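Local coordinates for lipoprotein (Mycoplasma mycoides subsp. capri, PDB 7ADK) that is probably a surface-anchored peptidase of the chymotrypsin-like PA clan and is bound here to another protein, at residues B[665-669]-B[751-755]; B[258-264]-B[669-673]; B[250-255]-B[698-703]. All blocks are in the same frame, centred on the assembly; numbering follows the deposited sequence.

Contact 1: residues B[665-669]-B[751-755]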
ATOM      1  N   TRP B 665      -2.480   9.169   7.295  1.00 54.79           N
ATOM      2  CA  TRP B 665      -2.958   8.502   8.517  1.00 54.79           C
ATOM      3  C   TRP B 665      -4.072   9.292   9.234  1.00 54.79           C
ATOM      4  O   TRP B 665      -4.201  10.503   9.119  1.00 54.79           O
ATOM      5  CB  TRP B 665      -1.781   8.167   9.443  1.00 54.79           C
ATOM      6  CG  TRP B 665      -1.825   6.853  10.171  1.00 54.79           C
ATOM      7  CD1 TRP B 665      -2.363   6.629  11.387  1.00 54.79           C
ATOM      8  CD2 TRP B 665      -1.284   5.560   9.756  1.00 54.79           C
ATOM      9  NE1 TRP B 665      -2.213   5.308  11.728  1.00 54.79           N
ATOM     10  CE2 TRP B 665      -1.593   4.594  10.746  1.00 54.79           C
ATOM     11  CE3 TRP B 665      -0.534   5.106   8.657  1.00 54.79           C
ATOM     12  CZ2 TRP B 665      -1.275   3.246  10.619  1.00 54.79           C
ATOM     13  CZ3 TRP B 665      -0.188   3.753   8.521  1.00 54.79           C
ATOM     14  CH2 TRP B 665      -0.581   2.818   9.482  1.00 54.79           C
ATOM     15  N   ILE B 666      -4.922   8.562   9.934  1.00 57.24           N
ATOM     16  CA  ILE B 666      -6.231   8.961  10.461  1.00 57.24           C
ATOM     17  C   ILE B 666      -6.371   8.447  11.897  1.00 57.24           C
ATOM     18  O   ILE B 666      -5.393   8.095  12.535  1.00 57.24           O
ATOM     19  CB  ILE B 666      -7.342   8.634   9.399  1.00 57.24           C
ATOM     20  CG1 ILE B 666      -8.824   8.848   9.791  1.00 57.24           C
ATOM     21  CG2 ILE B 666      -7.180   7.311   8.652  1.00 57.24           C
ATOM     22  CD1 ILE B 666      -9.826   8.730   8.635  1.00 57.24           C
ATOM     23  N   ASN B 667      -7.580   8.445  12.423  1.00 62.33           N
ATOM     24  CA  ASN B 667      -8.012   8.024  13.742  1.00 62.33           C
ATOM     25  C   ASN B 667      -9.347   7.308  13.534  1.00 62.33           C
ATOM     26  O   ASN B 667     -10.395   7.960  13.490  1.00 62.33           O
ATOM     27  CB  ASN B 667      -8.155   9.317  14.537  1.00 62.33           C
ATOM     28  CG  ASN B 667      -8.627   9.118  15.949  1.00 62.33           C
ATOM     29  OD1 ASN B 667      -8.246   8.179  16.627  1.00 62.33           O
ATOM     30  ND2 ASN B 667      -9.405  10.034  16.478  1.00 62.33           N
ATOM     31  N   SER B 668      -9.307   6.037  13.143  1.00 60.29           N
ATOM     32  CA  SER B 668     -10.487   5.245  12.769  1.00 60.29           C
ATOM     33  C   SER B 668     -10.225   3.748  12.718  1.00 60.29           C
ATOM     34  O   SER B 668      -9.089   3.301  12.586  1.00 60.29           O
ATOM     35  CB  SER B 668     -11.014   5.669  11.401  1.00 60.29           C
ATOM     36  OG  SER B 668     -11.813   6.802  11.558  1.00 60.29           O
ATOM     37  N   GLU B 669     -11.324   2.995  12.749  1.00 67.53           N
ATOM     38  CA  GLU B 669     -11.380   1.548  12.575  1.00 67.53           C
ATOM     39  C   GLU B 669     -10.604   1.084  11.331  1.00 67.53           C
ATOM     40  O   GLU B 669     -10.861   1.535  10.218  1.00 67.53           O
ATOM     41  CB  GLU B 669     -12.835   1.077  12.402  1.00 67.53           C
ATOM     42  CG  GLU B 669     -13.853   1.547  13.429  1.00 67.53           C
ATOM     43  CD  GLU B 669     -15.271   0.994  13.185  1.00 67.53           C
ATOM     44  OE1 GLU B 669     -15.484   0.072  12.379  1.00 67.53           O
ATOM     45  OE2 GLU B 669     -16.210   1.486  13.830  1.00 67.53           O
ATOM     46  N   PHE B 751      -6.788   5.370  18.879  1.00 61.95           N
ATOM     47  CA  PHE B 751      -6.350   4.518  17.768  1.00 61.95           C
ATOM     48  C   PHE B 751      -5.221   5.197  16.986  1.00 61.95           C
ATOM     49  O   PHE B 751      -5.388   5.504  15.812  1.00 61.95           O
ATOM     50  CB  PHE B 751      -7.551   4.182  16.853  1.00 61.95           C
ATOM     51  CG  PHE B 751      -8.617   3.208  17.339  1.00 61.95           C
ATOM     52  CD1 PHE B 751      -8.292   2.089  18.132  1.00 61.95           C
ATOM     53  CD2 PHE B 751      -9.932   3.352  16.861  1.00 61.95           C
ATOM     54  CE1 PHE B 751      -9.270   1.130  18.438  1.00 61.95           C
ATOM     55  CE2 PHE B 751     -10.911   2.398  17.177  1.00 61.95           C
ATOM     56  CZ  PHE B 751     -10.576   1.276  17.950  1.00 61.95           C
ATOM     57  N   TYR B 752      -4.069   5.491  17.597  1.00 56.86           N
ATOM     58  CA  TYR B 752      -3.085   6.370  16.946  1.00 56.86           C
ATOM     59  C   TYR B 752      -1.631   6.142  17.357  1.00 56.86           C
ATOM     60  O   TYR B 752      -1.048   6.886  18.147  1.00 56.86           O
ATOM     61  CB  TYR B 752      -3.514   7.818  17.162  1.00 56.86           C
ATOM     62  CG  TYR B 752      -3.036   8.822  16.126  1.00 56.86           C
ATOM     63  CD1 TYR B 752      -3.374   8.677  14.769  1.00 56.86           C
ATOM     64  CD2 TYR B 752      -2.280   9.929  16.524  1.00 56.86           C
ATOM     65  CE1 TYR B 752      -2.916   9.606  13.816  1.00 56.86           C
ATOM     66  CE2 TYR B 752      -1.817  10.856  15.581  1.00 56.86           C
ATOM     67  CZ  TYR B 752      -2.125  10.692  14.224  1.00 56.86           C
ATOM     68  OH  TYR B 752      -1.615  11.574  13.336  1.00 56.86           O
ATOM     69  N   ALA B 753      -1.007   5.138  16.748  1.00 56.04           N
ATOM     70  CA  ALA B 753       0.433   4.938  16.796  1.00 56.04           C
ATOM     71  C   ALA B 753       1.070   4.941  15.384  1.00 56.04           C
ATOM     72  O   ALA B 753       1.592   3.925  14.928  1.00 56.04           O
ATOM     73  CB  ALA B 753       0.703   3.692  17.633  1.00 56.04           C
ATOM     74  N   PRO B 754       1.018   6.066  14.646  1.00 57.80           N
ATOM     75  CA  PRO B 754       1.655   6.220  13.340  1.00 57.80           C
ATOM     76  C   PRO B 754       3.188   6.276  13.449  1.00 57.80           C
ATOM     77  O   PRO B 754       3.795   7.310  13.726  1.00 57.80           O
ATOM     78  CB  PRO B 754       1.070   7.510  12.768  1.00 57.80           C
ATOM     79  CG  PRO B 754       0.772   8.339  14.003  1.00 57.80           C
ATOM     80  CD  PRO B 754       0.288   7.279  14.973  1.00 57.80           C
ATOM     81  N   ALA B 755       3.835   5.153  13.181  1.00 64.17           N
ATOM     82  CA  ALA B 755       5.285   5.019  13.216  1.00 64.17           C
ATOM     83  C   ALA B 755       6.013   5.909  12.189  1.00 64.17           C
ATOM     84  O   ALA B 755       5.557   6.060  11.058  1.00 64.17           O
ATOM     85  CB  ALA B 755       5.627   3.546  13.004  1.00 64.17           C
TER
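Trp665 and Tyr752 meet where two loop segments, 665-669 and 751-755, run past each other in roughly opposite directions, 154° apart end to end. The two rings are inclined by 56°, which makes neither a stack nor an edge-to-face pair. Tyr752 CE1 reaches the rim of the indole near the indole plane, 3.9 Å from Trp665 CD1. Pro754 covers a face of the same indole: its CB stands over the five-membered ring, 4.0 Å from the centroid of that Trp665 ring, in a CH-pi contact. The proline works twice, since Pro754 CD also lies 3.8 Å above the plane of the Tyr752 ring, over its centre, so that one proline lies against both aromatic rings.

Tyr752 offers its edge to the opposite backbone, with Ile666 O near the ring plane and 3.1 Å from Tyr752 CD1. Its CG lies anti to the backbone N (chi1 -154°), which swings the ring towards 665-669 and carries the hydroxyl on to Val635 O. The loop holding Phe751 and Tyr752 links strands 737-747 and 761-765. A Gly-Ala-Ser-Gly sequence follows within a few residues and resembles the Gly-Xaa-Ser-Gly motif round the nucleophile of chymotrypsin-like serine peptidases, so the contact lies just before what is probably the nucleophile loop.

At the other end Phe751 takes over. Its ring meets the backbone obliquely, CD2 of Phe751 lying 4.2 Å from Ser668 C, while CB of Phe751 is 4.1 Å from Asn667 OD1. The Asn667 amide is engaged beyond this pair, weakly, by Tyr633 OH and Ser631 O. Ser668 OG donates to Asn667 O at 2.7 Å, approaching from above the carbonyl plane.

Contact 2: residues B[258-264]-B[669-673]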
ATOM      1  N   GLU B 258     -12.759  -5.106  19.021  1.00 74.77           N
ATOM      2  CA  GLU B 258     -12.980  -5.352  17.592  1.00 74.77           C
ATOM      3  C   GLU B 258     -13.099  -6.835  17.235  1.00 74.77           C
ATOM      4  O   GLU B 258     -13.715  -7.171  16.221  1.00 74.77           O
ATOM      5  CB  GLU B 258     -11.849  -4.692  16.778  1.00 74.77           C
ATOM      6  CG  GLU B 258     -11.846  -3.158  16.842  1.00 74.77           C
ATOM      7  CD  GLU B 258     -13.192  -2.523  16.462  1.00 74.77           C
ATOM      8  OE1 GLU B 258     -13.923  -3.100  15.626  1.00 74.77           O
ATOM      9  OE2 GLU B 258     -13.537  -1.447  16.990  1.00 74.77           O
ATOM     10  N   GLY B 259     -12.561  -7.717  18.082  1.00 73.89           N
ATOM     11  CA  GLY B 259     -12.828  -9.156  18.063  1.00 73.89           C
ATOM     12  C   GLY B 259     -12.097  -9.946  16.974  1.00 73.89           C
ATOM     13  O   GLY B 259     -12.517 -11.056  16.651  1.00 73.89           O
ATOM     14  N   ALA B 260     -11.029  -9.395  16.394  1.00 77.31           N
ATOM     15  CA  ALA B 260     -10.196 -10.096  15.426  1.00 77.31           C
ATOM     16  C   ALA B 260      -8.740  -9.594  15.418  1.00 77.31           C
ATOM     17  O   ALA B 260      -7.862 -10.264  15.952  1.00 77.31           O
ATOM     18  CB  ALA B 260     -10.858 -10.039  14.043  1.00 77.31           C
ATOM     19  N   GLU B 261      -8.455  -8.437  14.814  1.00 74.26           N
ATOM     20  CA  GLU B 261      -7.089  -8.030  14.438  1.00 74.26           C
ATOM     21  C   GLU B 261      -6.534  -6.894  15.313  1.00 74.26           C
ATOM     22  O   GLU B 261      -6.220  -5.814  14.832  1.00 74.26           O
ATOM     23  CB  GLU B 261      -6.992  -7.773  12.920  1.00 74.26           C
ATOM     24  CG  GLU B 261      -7.337  -9.028  12.099  1.00 74.26           C
ATOM     25  CD  GLU B 261      -6.827  -8.933  10.653  1.00 74.26           C
ATOM     26  OE1 GLU B 261      -5.896  -9.676  10.275  1.00 74.26           O
ATOM     27  OE2 GLU B 261      -7.316  -8.085   9.872  1.00 74.26           O
ATOM     28  N   ILE B 262      -6.383  -7.153  16.612  1.00 70.07           N
ATOM     29  CA  ILE B 262      -5.895  -6.219  17.650  1.00 70.07           C
ATOM     30  C   ILE B 262      -4.562  -5.533  17.280  1.00 70.07           C
ATOM     31  O   ILE B 262      -4.395  -4.341  17.518  1.00 70.07           O
ATOM     32  CB  ILE B 262      -5.839  -6.991  18.994  1.00 70.07           C
ATOM     33  CG1 ILE B 262      -7.250  -7.112  19.609  1.00 70.07           C
ATOM     34  CG2 ILE B 262      -4.899  -6.359  20.018  1.00 70.07           C
ATOM     35  CD1 ILE B 262      -7.410  -8.277  20.586  1.00 70.07           C
ATOM     36  N   GLY B 263      -3.639  -6.224  16.609  1.00 70.74           N
ATOM     37  CA  GLY B 263      -2.397  -5.652  16.068  1.00 70.74           C
ATOM     38  C   GLY B 263      -2.575  -4.549  15.013  1.00 70.74           C
ATOM     39  O   GLY B 263      -1.610  -3.914  14.614  1.00 70.74           O
ATOM     40  N   LYS B 264      -3.803  -4.302  14.561  1.00 70.35           N
ATOM     41  CA  LYS B 264      -4.206  -3.185  13.695  1.00 70.35           C
ATOM     42  C   LYS B 264      -5.019  -2.131  14.470  1.00 70.35           C
ATOM     43  O   LYS B 264      -5.745  -1.348  13.870  1.00 70.35           O
ATOM     44  CB  LYS B 264      -4.958  -3.721  12.467  1.00 70.35           C
ATOM     45  CG  LYS B 264      -4.167  -4.775  11.685  1.00 70.35           C
ATOM     46  CD  LYS B 264      -4.963  -5.308  10.495  1.00 70.35           C
ATOM     47  CE  LYS B 264      -4.198  -6.460   9.836  1.00 70.35           C
ATOM     48  NZ  LYS B 264      -4.968  -7.057   8.722  1.00 70.35           N
ATOM     49  N   GLU B 669     -11.324   2.995  12.749  1.00 67.53           N
ATOM     50  CA  GLU B 669     -11.380   1.548  12.575  1.00 67.53           C
ATOM     51  C   GLU B 669     -10.604   1.084  11.331  1.00 67.53           C
ATOM     52  O   GLU B 669     -10.861   1.535  10.218  1.00 67.53           O
ATOM     53  CB  GLU B 669     -12.835   1.077  12.402  1.00 67.53           C
ATOM     54  CG  GLU B 669     -13.853   1.547  13.429  1.00 67.53           C
ATOM     55  CD  GLU B 669     -15.271   0.994  13.185  1.00 67.53           C
ATOM     56  OE1 GLU B 669     -15.484   0.072  12.379  1.00 67.53           O
ATOM     57  OE2 GLU B 669     -16.210   1.486  13.830  1.00 67.53           O
ATOM     58  N   TYR B 670      -9.736   0.084  11.475  1.00 65.94           N
ATOM     59  CA  TYR B 670      -9.042  -0.549  10.352  1.00 65.94           C
ATOM     60  C   TYR B 670     -10.004  -1.184   9.324  1.00 65.94           C
ATOM     61  O   TYR B 670      -9.612  -1.500   8.201  1.00 65.94           O
ATOM     62  CB  TYR B 670      -8.047  -1.577  10.914  1.00 65.94           C
ATOM     63  CG  TYR B 670      -8.642  -2.792  11.597  1.00 65.94           C
ATOM     64  CD1 TYR B 670      -9.158  -3.838  10.813  1.00 65.94           C
ATOM     65  CD2 TYR B 670      -8.647  -2.898  12.997  1.00 65.94           C
ATOM     66  CE1 TYR B 670      -9.705  -4.973  11.427  1.00 65.94           C
ATOM     67  CE2 TYR B 670      -9.183  -4.040  13.617  1.00 65.94           C
ATOM     68  CZ  TYR B 670      -9.721  -5.076  12.831  1.00 65.94           C
ATOM     69  OH  TYR B 670     -10.261  -6.180  13.410  1.00 65.94           O
ATOM     70  N   LYS B 671     -11.274  -1.366   9.690  1.00 66.12           N
ATOM     71  CA  LYS B 671     -12.346  -1.958   8.883  1.00 66.12           C
ATOM     72  C   LYS B 671     -12.828  -1.077   7.737  1.00 66.12           C
ATOM     73  O   LYS B 671     -13.463  -1.593   6.828  1.00 66.12           O
ATOM     74  CB  LYS B 671     -13.513  -2.328   9.812  1.00 66.12           C
ATOM     75  CG  LYS B 671     -13.111  -3.460  10.767  1.00 66.12           C
ATOM     76  CD  LYS B 671     -14.196  -3.787  11.791  1.00 66.12           C
ATOM     77  CE  LYS B 671     -13.715  -4.924  12.698  1.00 66.12           C
ATOM     78  NZ  LYS B 671     -14.586  -5.106  13.876  1.00 66.12           N
ATOM     79  N   PHE B 672     -12.519   0.216   7.725  1.00 63.69           N
ATOM     80  CA  PHE B 672     -12.981   1.152   6.697  1.00 63.69           C
ATOM     81  C   PHE B 672     -12.206   1.104   5.369  1.00 63.69           C
ATOM     82  O   PHE B 672     -12.665   1.701   4.402  1.00 63.69           O
ATOM     83  CB  PHE B 672     -12.925   2.577   7.269  1.00 63.69           C
ATOM     84  CG  PHE B 672     -13.885   2.957   8.387  1.00 63.69           C
ATOM     85  CD1 PHE B 672     -15.016   2.183   8.704  1.00 63.69           C
ATOM     86  CD2 PHE B 672     -13.654   4.154   9.090  1.00 63.69           C
ATOM     87  CE1 PHE B 672     -15.877   2.583   9.735  1.00 63.69           C
ATOM     88  CE2 PHE B 672     -14.509   4.549  10.131  1.00 63.69           C
ATOM     89  CZ  PHE B 672     -15.614   3.756  10.460  1.00 63.69           C
ATOM     90  N   TYR B 673     -11.060   0.417   5.275  1.00 61.58           N
ATOM     91  CA  TYR B 673      -9.990   0.756   4.323  1.00 61.58           C
ATOM     92  C   TYR B 673     -10.371   0.939   2.843  1.00 61.58           C
ATOM     93  O   TYR B 673     -10.126   2.002   2.277  1.00 61.58           O
ATOM     94  CB  TYR B 673      -8.828  -0.237   4.464  1.00 61.58           C
ATOM     95  CG  TYR B 673      -7.631   0.120   3.593  1.00 61.58           C
ATOM     96  CD1 TYR B 673      -7.050   1.390   3.720  1.00 61.58           C
ATOM     97  CD2 TYR B 673      -7.129  -0.773   2.627  1.00 61.58           C
ATOM     98  CE1 TYR B 673      -6.007   1.784   2.876  1.00 61.58           C
ATOM     99  CE2 TYR B 673      -6.079  -0.374   1.775  1.00 61.58           C
ATOM    100  CZ  TYR B 673      -5.515   0.909   1.899  1.00 61.58           C
ATOM    101  OH  TYR B 673      -4.467   1.300   1.129  1.00 61.58           O
TER
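Lys264 and Tyr670 bring the two backbones closest, their CA atoms 6.4 Å apart, where a loop containing the short 3-10 segment 262-263 faces a turn of helical backbone angles that follows Glu669. Tyr670 buries more surface here than any other residue. With CG placed between the backbone N and the carbonyl carbon (chi1 67°), its ring projects into the curve of 258-264, and the hydroxyl accepts a hydrogen bond from Glu261 N at 3.2 Å. Nearer the ring's root, Lys264 CB lies off-centre over it in a CH-pi contact, 4.2 Å from the Tyr670 centroid. The rest of the lysine extends away, and Lys264 NZ forms a salt bridge with Glu261 OE2, met from above the carboxylate plane.

Lys671 stretches its extended chain to Glu258, which holds the ammonium in two ways: Lys671 NZ pairs with Glu258 OE1 at 2.7 Å as a salt bridge, and donates to Glu258 O at 3.2 Å on a lone pair in the carbonyl plane. Another protein's chain also bonds Glu258 O and Glu669 OE1. This is loop-to-loop packing at a protein-protein interface, with a tyrosine inserted into one loop and a salt bridge beside it.

Contact 3: residues B[250-255]-B[698-703]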
ATOM      1  N   LYS B 250       4.328  -1.074  27.534  1.00 74.06           N
ATOM      2  CA  LYS B 250       2.926  -0.653  27.536  1.00 74.06           C
ATOM      3  C   LYS B 250       2.072  -1.499  26.570  1.00 74.06           C
ATOM      4  O   LYS B 250       2.530  -1.759  25.468  1.00 74.06           O
ATOM      5  CB  LYS B 250       2.861   0.805  27.055  1.00 74.06           C
ATOM      6  CG  LYS B 250       3.777   1.894  27.632  1.00 74.06           C
ATOM      7  CD  LYS B 250       3.407   2.425  29.008  1.00 74.06           C
ATOM      8  CE  LYS B 250       4.167   3.707  29.347  1.00 74.06           C
ATOM      9  NZ  LYS B 250       5.593   3.496  29.605  1.00 74.06           N
ATOM     10  N   VAL B 251       0.810  -1.790  26.922  1.00 73.47           N
ATOM     11  CA  VAL B 251      -0.316  -2.291  26.070  1.00 73.47           C
ATOM     12  C   VAL B 251      -1.666  -1.921  26.743  1.00 73.47           C
ATOM     13  O   VAL B 251      -1.634  -1.383  27.849  1.00 73.47           O
ATOM     14  CB  VAL B 251      -0.253  -3.820  25.816  1.00 73.47           C
ATOM     15  CG1 VAL B 251      -1.100  -4.239  24.621  1.00 73.47           C
ATOM     16  CG2 VAL B 251       1.137  -4.400  25.544  1.00 73.47           C
ATOM     17  N   SER B 252      -2.846  -2.153  26.140  1.00 74.26           N
ATOM     18  CA  SER B 252      -4.132  -2.297  26.873  1.00 74.26           C
ATOM     19  C   SER B 252      -5.206  -3.079  26.100  1.00 74.26           C
ATOM     20  O   SER B 252      -5.707  -2.616  25.072  1.00 74.26           O
ATOM     21  CB  SER B 252      -4.709  -0.946  27.291  1.00 74.26           C
ATOM     22  OG  SER B 252      -6.034  -1.068  27.766  1.00 74.26           O
ATOM     23  N   GLY B 253      -5.592  -4.247  26.615  1.00 72.77           N
ATOM     24  CA  GLY B 253      -6.525  -5.196  26.002  1.00 72.77           C
ATOM     25  C   GLY B 253      -8.000  -4.876  26.241  1.00 72.77           C
ATOM     26  O   GLY B 253      -8.768  -5.758  26.625  1.00 72.77           O
ATOM     27  N   LEU B 254      -8.380  -3.610  26.061  1.00 74.63           N
ATOM     28  CA  LEU B 254      -9.708  -3.087  26.391  1.00 74.63           C
ATOM     29  C   LEU B 254     -10.209  -1.938  25.508  1.00 74.63           C
ATOM     30  O   LEU B 254     -11.409  -1.792  25.306  1.00 74.63           O
ATOM     31  CB  LEU B 254      -9.699  -2.683  27.864  1.00 74.63           C
ATOM     32  CG  LEU B 254     -11.070  -2.273  28.398  1.00 74.63           C
ATOM     33  CD1 LEU B 254     -11.211  -2.724  29.831  1.00 74.63           C
ATOM     34  CD2 LEU B 254     -11.313  -0.779  28.391  1.00 74.63           C
ATOM     35  N   LYS B 255      -9.334  -1.087  24.960  1.00 72.16           N
ATOM     36  CA  LYS B 255      -9.762   0.055  24.116  1.00 72.16           C
ATOM     37  C   LYS B 255     -10.259  -0.344  22.718  1.00 72.16           C
ATOM     38  O   LYS B 255     -10.380   0.499  21.834  1.00 72.16           O
ATOM     39  CB  LYS B 255      -8.676   1.138  24.075  1.00 72.16           C
ATOM     40  CG  LYS B 255      -7.441   0.710  23.283  1.00 72.16           C
ATOM     41  CD  LYS B 255      -6.426   1.837  23.213  1.00 72.16           C
ATOM     42  CE  LYS B 255      -5.093   1.416  22.572  1.00 72.16           C
ATOM     43  NZ  LYS B 255      -4.232   0.650  23.523  1.00 72.16           N
ATOM     44  N   SER B 698      -7.738   6.983  25.220  1.00 68.13           N
ATOM     45  CA  SER B 698      -7.216   5.630  25.384  1.00 68.13           C
ATOM     46  C   SER B 698      -7.298   5.126  26.829  1.00 68.13           C
ATOM     47  O   SER B 698      -6.930   5.827  27.768  1.00 68.13           O
ATOM     48  CB  SER B 698      -5.763   5.650  24.936  1.00 68.13           C
ATOM     49  OG  SER B 698      -5.218   4.366  24.914  1.00 68.13           O
ATOM     50  N   TYR B 699      -7.708   3.877  27.033  1.00 72.00           N
ATOM     51  CA  TYR B 699      -7.699   3.187  28.332  1.00 72.00           C
ATOM     52  C   TYR B 699      -6.325   2.519  28.590  1.00 72.00           C
ATOM     53  O   TYR B 699      -6.237   1.432  29.149  1.00 72.00           O
ATOM     54  CB  TYR B 699      -8.902   2.218  28.436  1.00 72.00           C
ATOM     55  CG  TYR B 699     -10.297   2.815  28.608  1.00 72.00           C
ATOM     56  CD1 TYR B 699     -10.833   3.719  27.667  1.00 72.00           C
ATOM     57  CD2 TYR B 699     -11.103   2.415  29.695  1.00 72.00           C
ATOM     58  CE1 TYR B 699     -12.135   4.229  27.819  1.00 72.00           C
ATOM     59  CE2 TYR B 699     -12.415   2.904  29.841  1.00 72.00           C
ATOM     60  CZ  TYR B 699     -12.933   3.817  28.902  1.00 72.00           C
ATOM     61  OH  TYR B 699     -14.211   4.252  29.014  1.00 72.00           O
ATOM     62  N   GLN B 700      -5.221   3.136  28.170  1.00 71.66           N
ATOM     63  CA  GLN B 700      -3.859   2.743  28.553  1.00 71.66           C
ATOM     64  C   GLN B 700      -3.553   3.143  30.012  1.00 71.66           C
ATOM     65  O   GLN B 700      -3.771   4.292  30.392  1.00 71.66           O
ATOM     66  CB  GLN B 700      -2.851   3.370  27.573  1.00 71.66           C
ATOM     67  CG  GLN B 700      -1.699   2.436  27.201  1.00 71.66           C
ATOM     68  CD  GLN B 700      -0.656   2.262  28.280  1.00 71.66           C
ATOM     69  OE1 GLN B 700      -0.071   3.199  28.779  1.00 71.66           O
ATOM     70  NE2 GLN B 700      -0.360   1.056  28.679  1.00 71.66           N
ATOM     71  N   ILE B 701      -3.060   2.215  30.843  1.00 67.33           N
ATOM     72  CA  ILE B 701      -2.763   2.497  32.257  1.00 67.33           C
ATOM     73  C   ILE B 701      -1.418   3.213  32.430  1.00 67.33           C
ATOM     74  O   ILE B 701      -1.296   4.119  33.246  1.00 67.33           O
ATOM     75  CB  ILE B 701      -2.806   1.190  33.079  1.00 67.33           C
ATOM     76  CG1 ILE B 701      -4.192   0.520  33.073  1.00 67.33           C
ATOM     77  CG2 ILE B 701      -2.304   1.374  34.516  1.00 67.33           C
ATOM     78  CD1 ILE B 701      -5.278   1.244  33.842  1.00 67.33           C
ATOM     79  N   GLY B 702      -0.399   2.829  31.663  1.00 67.62           N
ATOM     80  CA  GLY B 702       0.979   3.265  31.868  1.00 67.62           C
ATOM     81  C   GLY B 702       1.187   4.764  31.754  1.00 67.62           C
ATOM     82  O   GLY B 702       1.818   5.364  32.616  1.00 67.62           O
ATOM     83  N   TYR B 703       0.672   5.383  30.697  1.00 65.78           N
ATOM     84  CA  TYR B 703       0.792   6.825  30.478  1.00 65.78           C
ATOM     85  C   TYR B 703      -0.187   7.687  31.296  1.00 65.78           C
ATOM     86  O   TYR B 703       0.061   8.881  31.459  1.00 65.78           O
ATOM     87  CB  TYR B 703       0.629   7.109  28.984  1.00 65.78           C
ATOM     88  CG  TYR B 703       1.773   6.670  28.096  1.00 65.78           C
ATOM     89  CD1 TYR B 703       3.073   7.109  28.383  1.00 65.78           C
ATOM     90  CD2 TYR B 703       1.542   5.898  26.948  1.00 65.78           C
ATOM     91  CE1 TYR B 703       4.147   6.760  27.551  1.00 65.78           C
ATOM     92  CE2 TYR B 703       2.613   5.550  26.106  1.00 65.78           C
ATOM     93  CZ  TYR B 703       3.921   5.968  26.412  1.00 65.78           C
ATOM     94  OH  TYR B 703       4.964   5.597  25.628  1.00 65.78           O
TER
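Gln700 and Ser252 join the middles of the two segments by side-chain-to-backbone hydrogen bonds. Gln700 NE2 donates to Val251 O at 2.9 Å, almost straight at 169°; the acceptor lies in the amide plane of Gln700, whereas the donor stands above the carbonyl plane of Val251. The other end of this amide turns back on its own segment, where Gln700 OE1 receives Tyr703 N at 3.0 Å. Together with Tyr187 OH, a further partner of NE2, these bonds should fix the rotation of the amide. In the reverse sense, Ser252 OG donates to Tyr699 O at 2.9 Å from above that carbonyl's plane, its hydroxyl lying anti to the backbone N (chi1 169°).

Aromatic contacts close both flanks. Lys250, bent at chi2 and chi4, crosses Tyr703 at about a right angle and sets CE over the face, 3.6 Å from the Tyr703 centroid. Its ammonium is farther out, Lys250 NZ being 4.6 Å from that centroid in an off-centre cation-pi contact, and finds its main partners in Asp248 O and Ser227 OG. On the other flank Leu254 CD2 leans obliquely against the Tyr699 ring, 3.5 Å from Tyr699 CD2, beside Tyr171 of helix 165-173.

Van der Waals packing completes the pairing. Lys250 CD lies 3.8 Å from Gly702 CA, where the glycine leaves room for the lysine chain, and Lys255 CD passes Ser698 OG on the way to the lysine's bond with Ala781 O. Both lysines thus lend methylenes to this buried contact while oxygens beyond it satisfy their charged ends, and the directional link falls to neutral Gln700 and Ser252.

Overall arrangement
Contacts 2 and 3 are related by sequence, drawing on adjoining pieces of one long loop, 250-255 and 258-264, whereas contacts 1 and 2 share Glu669. Phe751 of contact 1 touches both of the others: its CZ lies 4.1 Å from Glu258 OE2 of contact 2, and its CE1 3.6 Å from Lys255 O of contact 3. The centres of contacts 1 and 2 are about 11 Å apart, and that of contact 3 lies about 15 Å from contact 1 and 16 Å from contact 2. Contacts 1 and 3 are buried, whereas contact 2 is at the surface beside the bound protein; contact 1 comes nearest in sequence to the probable nucleophile loop.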